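Local coordinates for NADP-dependent 2-hydroxyacid dehydrogenase (Rhizobium etli, PDB 4XCV), which probably catalyses the NADP-dependent interconversion of 2-hydroxyacids and 2-oxoacids, and binds NADPH, at residues R5-V10 with R41-S46; E17-V22 with S32-D37. All blocks are in the same frame, centred on the assembly; numbering follows the deposited sequence.

Interaction 1: residues R5-V10 with R41-S46; sequences RPPVLV and RERDFS
Leu9 presses the methyl CD1 onto one face of the Phe45 ring, close to its middle, in a CH-pi contact that pins a connecting loop to the parallel sheet of a flavodoxin-like domain, the fold expected for the substrate domain of D-2-hydroxyacid dehydrogenases. Leu9 CD1 stands 4.0 Å from the centroid of the Phe45 ring and only 9° off the ring normal, and the two side chains cross at about a right angle. Leu9 is modelled in two conformations, and this geometry belongs to one of them. Its CG lies anti to the backbone N (chi1 -177°), which carries the branch out from strand 8-12 to the ring. The opposite face of Phe45 is occupied by the carbonyl of Arg43, whose O sits 3.9 Å above the ring plane; the phenyl group is thus held between an aliphatic methyl and a backbone oxygen. A smaller contact flanks it: the chain of Arg43, bent at chi2 (75°), brings NH2 to 3.9 Å from Pro7 CG, approaching the proline ring obliquely, while NH1 is hydrogen-bonded to Asn40. An Asx turn brackets Phe45 in the loop: Asp44 OD1 accepts from the backbone N of Ser46 at 2.8 Å, and Ser46 OG donates to the same oxygen at 3.0 Å, both reaching it from one face of the carboxylate plane.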
loop_
_atom_site.group_PDB
_atom_site.type_symbol
_atom_site.label_atom_id
_atom_site.label_comp_id
_atom_site.label_asym_id
_atom_site.label_seq_id
_atom_site.Cartn_x
_atom_site.Cartn_y
_atom_site.Cartn_z
ATOM N N ARG A 5 -30.118 -33.965 -13.471
ATOM C CA ARG A 5 -30.457 -32.785 -12.664
ATOM C C ARG A 5 -30.994 -31.678 -13.570
ATOM O O ARG A 5 -30.486 -31.498 -14.679
ATOM C CB ARG A 5 -29.204 -32.259 -11.967
ATOM C CG ARG A 5 -28.517 -33.266 -11.065
ATOM C CD ARG A 5 -29.479 -33.809 -10.044
ATOM N NE ARG A 5 -29.982 -32.764 -9.165
ATOM C CZ ARG A 5 -29.902 -32.774 -7.832
ATOM N NH1 ARG A 5 -29.329 -33.779 -7.165
ATOM N NH2 ARG A 5 -30.400 -31.741 -7.153
ATOM N N PRO A 6 -31.967 -30.918 -13.083
ATOM C CA PRO A 6 -32.469 -29.852 -13.969
ATOM C C PRO A 6 -31.488 -28.690 -14.115
ATOM O O PRO A 6 -30.653 -28.463 -13.222
ATOM C CB PRO A 6 -33.739 -29.383 -13.276
ATOM C CG PRO A 6 -33.618 -29.844 -11.891
ATOM C CD PRO A 6 -32.767 -31.062 -11.865
ATOM N N PRO A 7 -31.576 -27.941 -15.222
ATOM C CA PRO A 7 -30.665 -26.837 -15.405
ATOM C C PRO A 7 -30.917 -25.724 -14.368
ATOM O O PRO A 7 -31.991 -25.612 -13.791
ATOM C CB PRO A 7 -30.992 -26.336 -16.815
ATOM C CG PRO A 7 -32.357 -26.813 -17.075
ATOM C CD PRO A 7 -32.445 -28.142 -16.374
ATOM N N VAL A 8 -29.867 -24.932 -14.132
ATOM C CA VAL A 8 -29.900 -23.785 -13.213
ATOM C C VAL A 8 -30.480 -22.561 -13.913
ATOM O O VAL A 8 -30.098 -22.255 -15.021
ATOM C CB VAL A 8 -28.480 -23.471 -12.749
ATOM C CG1 VAL A 8 -28.410 -22.202 -11.897
ATOM C CG2 VAL A 8 -27.860 -24.657 -12.029
ATOM N N LEU A 9 -31.427 -21.901 -13.266
ATOM C CA LEU A 9 -32.004 -20.666 -13.820
ATOM C C LEU A 9 -31.026 -19.518 -13.590
ATOM O O LEU A 9 -30.557 -19.334 -12.476
ATOM C CB LEU A 9 -33.317 -20.397 -13.138
ATOM C CG LEU A 9 -34.183 -19.221 -13.543
ATOM C CD1 LEU A 9 -35.580 -19.458 -13.017
ATOM C CD2 LEU A 9 -33.655 -17.906 -12.994
ATOM N N VAL A 10 -30.764 -18.752 -14.644
ATOM C CA VAL A 10 -29.820 -17.632 -14.566
ATOM C C VAL A 10 -30.511 -16.386 -15.104
ATOM O O VAL A 10 -30.904 -16.336 -16.276
ATOM C CB VAL A 10 -28.540 -17.921 -15.380
ATOM C CG1 VAL A 10 -27.567 -16.744 -15.357
ATOM C CG2 VAL A 10 -27.885 -19.211 -14.902
ATOM N N ARG A 41 -38.762 -17.260 -23.016
ATOM C CA ARG A 41 -39.907 -16.460 -22.570
ATOM C C ARG A 41 -41.028 -17.291 -21.985
ATOM O O ARG A 41 -41.714 -16.839 -21.038
ATOM C CB ARG A 41 -40.442 -15.624 -23.731
ATOM C CG ARG A 41 -39.648 -14.375 -23.926
ATOM C CD ARG A 41 -40.215 -13.467 -25.026
ATOM N NE ARG A 41 -39.177 -12.478 -25.336
ATOM C CZ ARG A 41 -39.198 -11.627 -26.346
ATOM N NH1 ARG A 41 -40.234 -11.596 -27.180
ATOM N NH2 ARG A 41 -38.178 -10.772 -26.503
ATOM N N GLU A 42 -41.222 -18.486 -22.523
ATOM C CA GLU A 42 -42.254 -19.375 -22.043
ATOM C C GLU A 42 -41.718 -20.700 -21.526
ATOM O O GLU A 42 -42.400 -21.687 -21.456
ATOM C CB GLU A 42 -43.294 -19.594 -23.122
ATOM C CG GLU A 42 -44.207 -18.389 -23.404
ATOM C CD GLU A 42 -43.631 -17.337 -24.348
ATOM O OE1 GLU A 42 -42.735 -17.653 -25.162
ATOM O OE2 GLU A 42 -44.086 -16.166 -24.289
ATOM N N ARG A 43 -40.471 -20.680 -21.089
ATOM C CA ARG A 43 -39.838 -21.866 -20.546
ATOM C C ARG A 43 -40.554 -22.342 -19.295
ATOM O O ARG A 43 -40.928 -21.523 -18.448
ATOM C CB ARG A 43 -38.395 -21.510 -20.197
ATOM C CG ARG A 43 -37.509 -22.653 -19.781
ATOM C CD ARG A 43 -37.083 -23.506 -20.923
ATOM N NE ARG A 43 -36.146 -24.540 -20.497
ATOM C CZ ARG A 43 -34.838 -24.575 -20.764
ATOM N NH1 ARG A 43 -34.165 -23.640 -21.437
ATOM N NH2 ARG A 43 -34.162 -25.626 -20.343
ATOM N N ASP A 44 -40.736 -23.651 -19.164
ATOM C CA ASP A 44 -41.279 -24.314 -17.960
ATOM C C ASP A 44 -40.190 -24.371 -16.881
ATOM O O ASP A 44 -39.169 -25.017 -17.086
ATOM C CB ASP A 44 -41.739 -25.721 -18.359
ATOM C CG ASP A 44 -42.473 -26.447 -17.293
ATOM O OD1 ASP A 44 -42.428 -25.997 -16.143
ATOM O OD2 ASP A 44 -43.222 -27.407 -17.667
ATOM N N PHE A 45 -40.425 -23.723 -15.735
ATOM C CA PHE A 45 -39.519 -23.788 -14.568
ATOM C C PHE A 45 -40.073 -24.679 -13.463
ATOM O O PHE A 45 -39.624 -24.551 -12.296
ATOM C CB PHE A 45 -39.258 -22.382 -13.961
ATOM C CG PHE A 45 -38.707 -21.398 -14.932
ATOM C CD1 PHE A 45 -37.800 -21.767 -15.891
ATOM C CD2 PHE A 45 -39.085 -20.073 -14.880
ATOM C CE1 PHE A 45 -37.358 -20.863 -16.840
ATOM C CE2 PHE A 45 -38.616 -19.154 -15.812
ATOM C CZ PHE A 45 -37.754 -19.564 -16.805
ATOM N N SER A 46 -40.973 -25.598 -13.753
ATOM C CA SER A 46 -41.520 -26.427 -12.688
ATOM C C SER A 46 -40.473 -27.287 -11.971
ATOM O O SER A 46 -40.642 -27.571 -10.793
ATOM C CB SER A 46 -42.709 -27.244 -13.171
ATOM O OG SER A 46 -42.313 -28.234 -14.075
#

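Interaction 2: residues E17-V22 with S32-D37; sequences EGVDRV and SINLAD
Asn34 reaches Val19 and Asp20 of helix 16-23 with its amide, and nearly everything close in this contact gathers round one atom, ND2. On the buried side Val19 CG1 lies 4.1 Å from Asn34 ND2, and the valine also rests on Ile12 of the neighbouring strand. On the solvent side stands Asp20, whose OD1 is 2.8 Å from Asn34 ND2, with the carboxylate and amide planes turned 66° apart. The two segments belong to a beta-alpha-beta unit, strand 8-12, helix 16-23 and strand 32-34, so the amide lies between the crossover helix and the end of the edge strand it leads into. With chi1 at -177° the amide of Asn34 extends away from its own backbone N and spans the gap to the helix, while OD1 turns back to accept from Ala36 N at 3.0 Å in an Asx turn. That donor lies 52° out of the carbonyl plane. A leucine in place of Asn34 would probably cost Ala36 N its side-chain acceptor and leave the Asp20 carboxylate facing an apolar group. Farther out the contact thins: the carboxylates of Asp20 and Asp37 do not touch, their OD1 and OD2 respectively being 6.5 Å apart.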
loop_
_atom_site.group_PDB
_atom_site.type_symbol
_atom_site.label_atom_id
_atom_site.label_comp_id
_atom_site.label_asym_id
_atom_site.label_seq_id
_atom_site.Cartn_x
_atom_site.Cartn_y
_atom_site.Cartn_z
ATOM N N GLU A 17 -23.639 -10.729 -23.620
ATOM C CA GLU A 17 -22.739 -11.508 -24.450
ATOM C C GLU A 17 -21.710 -12.210 -23.559
ATOM O O GLU A 17 -21.353 -13.385 -23.781
ATOM C CB GLU A 17 -22.064 -10.602 -25.487
ATOM C CG GLU A 17 -23.017 -9.944 -26.497
ATOM C CD GLU A 17 -23.903 -8.802 -25.951
ATOM O OE1 GLU A 17 -23.496 -8.027 -25.050
ATOM O OE2 GLU A 17 -25.045 -8.665 -26.447
ATOM N N GLY A 18 -21.266 -11.538 -22.500
ATOM C CA GLY A 18 -20.337 -12.146 -21.566
ATOM C C GLY A 18 -20.940 -13.320 -20.816
ATOM O O GLY A 18 -20.315 -14.371 -20.636
ATOM N N VAL A 19 -22.171 -13.135 -20.357
ATOM C CA VAL A 19 -22.875 -14.189 -19.625
ATOM C C VAL A 19 -23.110 -15.389 -20.538
ATOM O O VAL A 19 -22.903 -16.524 -20.123
ATOM C CB VAL A 19 -24.221 -13.687 -19.083
ATOM C CG1 VAL A 19 -25.071 -14.830 -18.520
ATOM C CG2 VAL A 19 -23.981 -12.674 -17.985
ATOM N N ASP A 20 -23.534 -15.150 -21.767
ATOM C CA ASP A 20 -23.696 -16.220 -22.736
ATOM C C ASP A 20 -22.427 -17.053 -22.864
ATOM O O ASP A 20 -22.477 -18.264 -22.932
ATOM C CB ASP A 20 -24.024 -15.672 -24.122
ATOM C CG ASP A 20 -25.456 -15.254 -24.264
ATOM O OD1 ASP A 20 -26.286 -15.729 -23.464
ATOM O OD2 ASP A 20 -25.752 -14.452 -25.199
ATOM N N ARG A 21 -21.268 -16.396 -22.949
ATOM C CA ARG A 21 -20.010 -17.093 -23.099
ATOM C C ARG A 21 -19.643 -17.933 -21.905
ATOM O O ARG A 21 -19.288 -19.107 -22.057
ATOM C CB ARG A 21 -18.863 -16.097 -23.383
ATOM C CG ARG A 21 -17.529 -16.778 -23.703
ATOM C CD ARG A 21 -16.424 -15.798 -24.046
ATOM N NE ARG A 21 -16.833 -15.031 -25.201
ATOM C CZ ARG A 21 -17.147 -13.747 -25.152
ATOM N NH1 ARG A 21 -17.076 -13.101 -24.000
ATOM N NH2 ARG A 21 -17.539 -13.127 -26.252
ATOM N N VAL A 22 -19.727 -17.387 -20.694
ATOM C CA VAL A 22 -19.438 -18.177 -19.490
ATOM C C VAL A 22 -20.351 -19.358 -19.390
ATOM O O VAL A 22 -19.945 -20.446 -19.023
ATOM C CB VAL A 22 -19.571 -17.358 -18.167
ATOM C CG1 VAL A 22 -19.206 -18.215 -16.951
ATOM C CG2 VAL A 22 -18.706 -16.128 -18.213
ATOM N N SER A 32 -28.022 -24.645 -18.116
ATOM C CA SER A 32 -28.607 -23.438 -17.573
ATOM C C SER A 32 -29.746 -22.966 -18.422
ATOM O O SER A 32 -29.872 -23.291 -19.621
ATOM C CB SER A 32 -27.562 -22.328 -17.422
ATOM O OG SER A 32 -26.891 -22.097 -18.628
ATOM N N ILE A 33 -30.577 -22.138 -17.801
ATOM C CA ILE A 33 -31.696 -21.423 -18.454
ATOM C C ILE A 33 -31.368 -19.937 -18.355
ATOM O O ILE A 33 -31.503 -19.331 -17.270
ATOM C CB ILE A 33 -33.050 -21.685 -17.789
ATOM C CG1 ILE A 33 -33.341 -23.168 -17.768
ATOM C CG2 ILE A 33 -34.149 -20.946 -18.567
ATOM C CD1 ILE A 33 -34.630 -23.561 -17.086
ATOM N N ASN A 34 -30.910 -19.345 -19.449
ATOM C CA ASN A 34 -30.552 -17.944 -19.448
ATOM C C ASN A 34 -31.812 -17.131 -19.762
ATOM O O ASN A 34 -32.296 -17.150 -20.896
ATOM C CB ASN A 34 -29.452 -17.675 -20.453
ATOM C CG ASN A 34 -28.996 -16.242 -20.437
ATOM O OD1 ASN A 34 -29.551 -15.399 -19.733
ATOM N ND2 ASN A 34 -27.942 -15.971 -21.210
ATOM N N LEU A 35 -32.341 -16.411 -18.775
ATOM C CA LEU A 35 -33.568 -15.630 -18.977
ATOM C C LEU A 35 -33.374 -14.461 -19.945
ATOM O O LEU A 35 -34.404 -13.892 -20.403
ATOM C CB LEU A 35 -34.121 -15.126 -17.655
ATOM C CG LEU A 35 -35.064 -16.128 -16.970
ATOM C CD1 LEU A 35 -35.745 -15.545 -15.754
ATOM C CD2 LEU A 35 -36.172 -16.579 -17.907
ATOM N N ALA A 36 -32.138 -14.102 -20.309
ATOM C CA ALA A 36 -31.937 -13.078 -21.361
ATOM C C ALA A 36 -32.284 -13.578 -22.765
ATOM O O ALA A 36 -32.448 -12.778 -23.713
ATOM C CB ALA A 36 -30.501 -12.579 -21.337
ATOM N N ASP A 37 -32.391 -14.874 -22.939
ATOM C CA ASP A 37 -32.632 -15.477 -24.245
ATOM C C ASP A 37 -34.135 -15.440 -24.509
ATOM O O ASP A 37 -34.895 -16.044 -23.750
ATOM C CB ASP A 37 -32.148 -16.936 -24.218
ATOM C CG ASP A 37 -32.225 -17.627 -25.572
ATOM O OD1 ASP A 37 -32.945 -17.157 -26.461
ATOM O OD2 ASP A 37 -31.616 -18.723 -25.681
#

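Both contacts work on the same edge of one parallel sheet, their centres about 13 Å apart, and interaction 2 is nested within the chain loop that interaction 1 closes. Strands 8-12 and 32-34 are direct neighbours, and Ile33 joins them through probable hydrogen bonds: its N to Val8 O and its O to Val10 N, each 2.8 Å. A second link is apolar, Leu35 CD2 lying 3.6 Å from Phe45 CZ. The NADPH pocket is built from residues between 75 and 320, so neither contact lines it; with centres about 30 and 25 Å from the centre of the chain, interactions 1 and 2 are structural packing at the periphery.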